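Local coordinates for ABC transporter binding protein AcbH (Actinoplanes, PDB 3OO8), which serves as the extracellular solute receptor of an ABC transporter and binds beta-D-galactopyranose with exclusive preference, at residues 381-384 against 385-389; 238-241 against 242-245. The protein carries 2 engineered substitutions. All coordinates share one frame; numbering follows the deposited sequence.

Interaction 1. Residues 381-384 against 385-389; sequences NAMI and KLIQQ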
loop_
_atom_site.group_PDB
_atom_site.type_symbol
_atom_site.label_atom_id
_atom_site.label_comp_id
_atom_site.label_asym_id
_atom_site.label_seq_id
_atom_site.Cartn_x
_atom_site.Cartn_y
_atom_site.Cartn_z
ATOM N N ASN A 381 6.774 -1.086 13.874
ATOM C CA ASN A 381 6.373 -0.359 15.094
ATOM C C ASN A 381 7.564 0.322 15.750
ATOM O O ASN A 381 7.450 1.449 16.263
ATOM C CB ASN A 381 5.682 -1.283 16.097
ATOM C CG ASN A 381 4.295 -1.673 15.642
ATOM O OD1 ASN A 381 3.648 -0.935 14.893
ATOM N ND2 ASN A 381 3.838 -2.851 16.064
ATOM N N ALA A 382 8.722 -0.307 15.664
ATOM C CA ALA A 382 9.930 0.271 16.249
ATOM C C ALA A 382 10.281 1.547 15.468
ATOM O O ALA A 382 10.741 2.547 16.039
ATOM C CB ALA A 382 11.078 -0.757 16.183
ATOM N N MET A 383 10.084 1.511 14.145
ATOM C CA MET A 383 10.421 2.670 13.313
ATOM C C MET A 383 9.489 3.842 13.560
ATOM O O MET A 383 9.877 4.978 13.356
ATOM C CB MET A 383 10.412 2.332 11.808
ATOM C CG MET A 383 11.530 1.385 11.373
ATOM S SD MET A 383 13.184 1.916 11.911
ATOM C CE MET A 383 13.279 3.570 11.229
ATOM N N ILE A 384 8.230 3.570 13.906
ATOM C CA ILE A 384 7.301 4.670 14.206
ATOM C C ILE A 384 7.874 5.669 15.190
ATOM O O ILE A 384 7.885 6.876 14.937
ATOM C CB ILE A 384 5.947 4.122 14.683
ATOM C CG1 ILE A 384 5.207 3.501 13.484
ATOM C CG2 ILE A 384 5.108 5.230 15.314
ATOM C CD1 ILE A 384 3.880 2.810 13.825
ATOM N N LYS A 385 8.335 5.172 16.331
ATOM C CA LYS A 385 8.824 6.042 17.373
ATOM C C LYS A 385 10.129 6.700 16.955
ATOM O O LYS A 385 10.360 7.884 17.242
ATOM C CB LYS A 385 9.042 5.237 18.664
ATOM C CG LYS A 385 9.096 6.092 19.904
ATOM C CD LYS A 385 9.318 5.248 21.168
ATOM C CE LYS A 385 8.182 4.263 21.421
ATOM N NZ LYS A 385 8.378 2.992 20.663
ATOM N N LEU A 386 10.969 5.936 16.254
ATOM C CA LEU A 386 12.268 6.484 15.856
ATOM C C LEU A 386 12.071 7.598 14.828
ATOM O O LEU A 386 12.781 8.587 14.837
ATOM C CB LEU A 386 13.215 5.384 15.335
ATOM C CG LEU A 386 13.550 4.358 16.408
ATOM C CD1 LEU A 386 14.266 3.162 15.755
ATOM C CD2 LEU A 386 14.441 5.001 17.491
ATOM N N ILE A 387 11.086 7.444 13.941
ATOM C CA ILE A 387 10.818 8.482 12.959
ATOM C C ILE A 387 10.223 9.717 13.614
ATOM O O ILE A 387 10.526 10.810 13.213
ATOM C CB ILE A 387 10.027 7.943 11.749
ATOM C CG1 ILE A 387 10.994 7.104 10.905
ATOM C CG2 ILE A 387 9.392 9.076 10.952
ATOM C CD1 ILE A 387 10.339 6.271 9.823
ATOM N N GLN A 388 9.439 9.521 14.674
ATOM C CA GLN A 388 8.917 10.671 15.433
ATOM C C GLN A 388 10.058 11.426 16.086
ATOM O O GLN A 388 10.074 12.669 16.108
ATOM C CB GLN A 388 7.906 10.225 16.482
ATOM C CG GLN A 388 6.523 9.970 15.896
ATOM C CD GLN A 388 5.576 9.348 16.878
ATOM O OE1 GLN A 388 5.988 8.705 17.850
ATOM N NE2 GLN A 388 4.288 9.522 16.629
ATOM N N GLN A 389 11.045 10.677 16.565
ATOM C CA GLN A 389 12.220 11.288 17.182
ATOM C C GLN A 389 12.990 12.132 16.142
ATOM O O GLN A 389 13.406 13.264 16.421
ATOM C CB GLN A 389 13.073 10.202 17.853
ATOM C CG GLN A 389 14.244 10.735 18.656
ATOM C CD GLN A 389 14.937 9.648 19.473
ATOM O OE1 GLN A 389 14.564 8.469 19.415
ATOM N NE2 GLN A 389 15.969 10.042 20.221
#
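Ala382 meets Leu386 one turn further along helix 377-392, an alpha-helix near the C-terminal end of this class 2 solute-binding fold; the backbone bonds run from i to i+4, while side chains meet at spacings of three and four. The rung from Ala382 is long: Leu386 N donates weakly to Ala382 O at 3.4 Å. The same carbonyl oxygen lies under the leucine side chain, with Leu386 CG 3.4 Å from Ala382 O. Both side chains also touch helix 396-413, Ala382 at Gln409 and Leu386 at Ser405 and Ala406.

Met383 carries the side-chain packing on the buried side. Its chain bends at chi2 (-51°) and again at chi3, and this bent shape turns the thioether toward the next turn of the helix. There the sulfur and the terminal methyl serve different partners: Met383 SD lies 4.2 Å from Leu386 CD1, the two chains running obliquely across each other, while CE reaches CG1 of Ile387. Met383 also touches Ala406 of helix 396-413 and Trp217 of a loop. The backbone bond here is short, with Ile387 N 2.8 Å from Met383 O, and CB and CG1 of Ile387 both lie 3.4 Å from Met383 O. Ile387 continues onto Leu191 and Phe194, which adds helix 191-201 to the helices packed against 377-392.

Ile384 also reaches Leu191, and touches Glu372, a residue of the galactose site that is changed in this structure. Gln388 N bonds to Ile384 O at 3.1 Å. The aliphatic part of the glutamine covers the same carbonyl, Gln388 CG being 3.5 Å from Ile384 O, and its extended chain delivers the amide beyond the helix, where Gln388 NE2 donates to the backbone oxygen of Asp184.

Interaction 2. Residues 238-241 against 242-245; sequences KGAN and GRTW. With SO4 (sulfate ion), chain C.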
loop_
_atom_site.group_PDB
_atom_site.type_symbol
_atom_site.label_atom_id
_atom_site.label_comp_id
_atom_site.label_asym_id
_atom_site.label_seq_id
_atom_site.Cartn_x
_atom_site.Cartn_y
_atom_site.Cartn_z
ATOM N N LYS A 238 4.535 22.377 10.633
ATOM C CA LYS A 238 5.053 22.265 12.000
ATOM C C LYS A 238 4.059 21.609 12.953
ATOM O O LYS A 238 2.877 21.506 12.662
ATOM C CB LYS A 238 5.477 23.649 12.519
ATOM C CG LYS A 238 6.730 24.173 11.790
ATOM C CD LYS A 238 7.210 25.554 12.288
ATOM C CE LYS A 238 7.636 25.517 13.755
ATOM N NZ LYS A 238 7.921 26.885 14.273
ATOM N N GLY A 239 4.548 21.127 14.096
ATOM C CA GLY A 239 3.665 20.483 15.056
ATOM C C GLY A 239 3.091 19.159 14.584
ATOM O O GLY A 239 2.009 18.738 15.018
ATOM N N ALA A 240 3.826 18.484 13.699
ATOM C CA ALA A 240 3.320 17.248 13.110
ATOM C C ALA A 240 3.066 16.099 14.085
ATOM O O ALA A 240 2.088 15.370 13.925
ATOM C CB ALA A 240 4.223 16.784 11.953
ATOM N N ASN A 241 3.950 15.927 15.072
ATOM C CA ASN A 241 3.811 14.822 16.010
ATOM C C ASN A 241 2.569 14.922 16.884
ATOM O O ASN A 241 2.139 13.932 17.452
ATOM C CB ASN A 241 5.077 14.588 16.850
ATOM C CG ASN A 241 6.190 13.891 16.055
ATOM O OD1 ASN A 241 7.383 14.036 16.360
ATOM N ND2 ASN A 241 5.799 13.150 15.017
ATOM N N GLY A 242 2.001 16.124 16.970
ATOM C CA GLY A 242 0.779 16.334 17.730
ATOM C C GLY A 242 -0.487 16.365 16.883
ATOM O O GLY A 242 -1.589 16.527 17.411
ATOM N N ARG A 243 -0.341 16.145 15.574
ATOM C CA ARG A 243 -1.456 16.308 14.632
ATOM C C ARG A 243 -1.989 14.988 14.088
ATOM O O ARG A 243 -1.199 14.104 13.718
ATOM C CB ARG A 243 -1.018 17.210 13.456
ATOM C CG ARG A 243 -2.141 17.561 12.443
ATOM C CD ARG A 243 -1.769 18.641 11.415
ATOM N NE ARG A 243 -1.380 19.868 12.113
ATOM C CZ ARG A 243 -0.126 20.278 12.290
ATOM N NH1 ARG A 243 0.898 19.605 11.764
ATOM N NH2 ARG A 243 0.114 21.395 12.992
ATOM N N THR A 244 -3.312 14.862 14.015
ATOM C CA THR A 244 -3.921 13.676 13.389
ATOM C C THR A 244 -3.885 13.855 11.872
ATOM O O THR A 244 -3.872 14.976 11.348
ATOM C CB THR A 244 -5.402 13.447 13.763
ATOM O OG1 THR A 244 -6.186 14.577 13.335
ATOM C CG2 THR A 244 -5.566 13.202 15.275
ATOM N N TRP A 245 -3.873 12.738 11.147
ATOM C CA TRP A 245 -3.815 12.865 9.706
ATOM C C TRP A 245 -5.063 13.569 9.162
ATOM O O TRP A 245 -4.968 14.341 8.211
ATOM C CB TRP A 245 -3.469 11.518 9.004
ATOM C CG TRP A 245 -4.610 10.535 8.901
ATOM C CD1 TRP A 245 -4.834 9.447 9.703
ATOM C CD2 TRP A 245 -5.730 10.605 8.009
ATOM N NE1 TRP A 245 -6.010 8.816 9.339
ATOM C CE2 TRP A 245 -6.564 9.505 8.292
ATOM C CE3 TRP A 245 -6.102 11.482 6.985
ATOM C CZ2 TRP A 245 -7.756 9.273 7.600
ATOM C CZ3 TRP A 245 -7.286 11.250 6.297
ATOM C CH2 TRP A 245 -8.098 10.151 6.612
HETATM S S SO4 C . -3.511 22.254 13.926
HETATM O O1 SO4 C . -4.446 22.243 15.044
HETATM O O2 SO4 C . -2.149 22.145 14.433
HETATM O O3 SO4 C . -3.831 21.112 13.075
HETATM O O4 SO4 C . -3.606 23.498 13.168
#
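The guanidinium of Arg243 reaches back over the turn to Lys238, and its two end nitrogens share one acceptor: NH1 and NH2 donate to Lys238 O at 2.9 and 2.8 Å. This oxygen lies in the guanidinium plane, but only NH2 is in the carbonyl plane, NH1 standing above it. A bend at chi3 (-58°) in an otherwise extended chain swings the group round to Lys238, with Gly239 O over one face.

Along another edge the arginine holds a sulfate, probably from the crystallisation liquor. Arg243 NE bonds to SO4 O3 at 2.9 Å, and NH2 to SO4 O2. NH1 also donates to Phe182 O, so these bonds fix the group's rotation. With an alanine in place of Arg243, the carbonyls of Lys238 and Phe182 lose this shared donor group, which is likely to loosen the hold of the turn on its neighbouring loop.

Backbone bonds close the turn: Gly242 N to Gly239 O at 3.3 Å, and Arg243 N to Ala240 O at 3.0 Å. Both join residues three apart, as in a short 3-10 turn, which leads into helix 245-253 through the N-cap residue Thr244, whose OG1 accepts from Asp247 N.

Both contacts are local and lie on the same side of the chain's centre, about 14 Å apart between their own centres. Interaction 2 comes first along the chain, in the loop between helices 220-232 and 245-253; interaction 1 follows much later, within helix 377-392. They nevertheless meet in space, for the side chain of Asn241 packs against Gln388 and Ile391. The backbone of Asp184 bridges them too, through Ala240 as well as Gln388. The loop therefore seats on helix 377-392, whose earlier turn, at Asn381, approaches Glu372 of the galactose site. Residues 238-243 form a surface turn away from it, but Trp245, starting helix 245-253, touches Gln266 of that site.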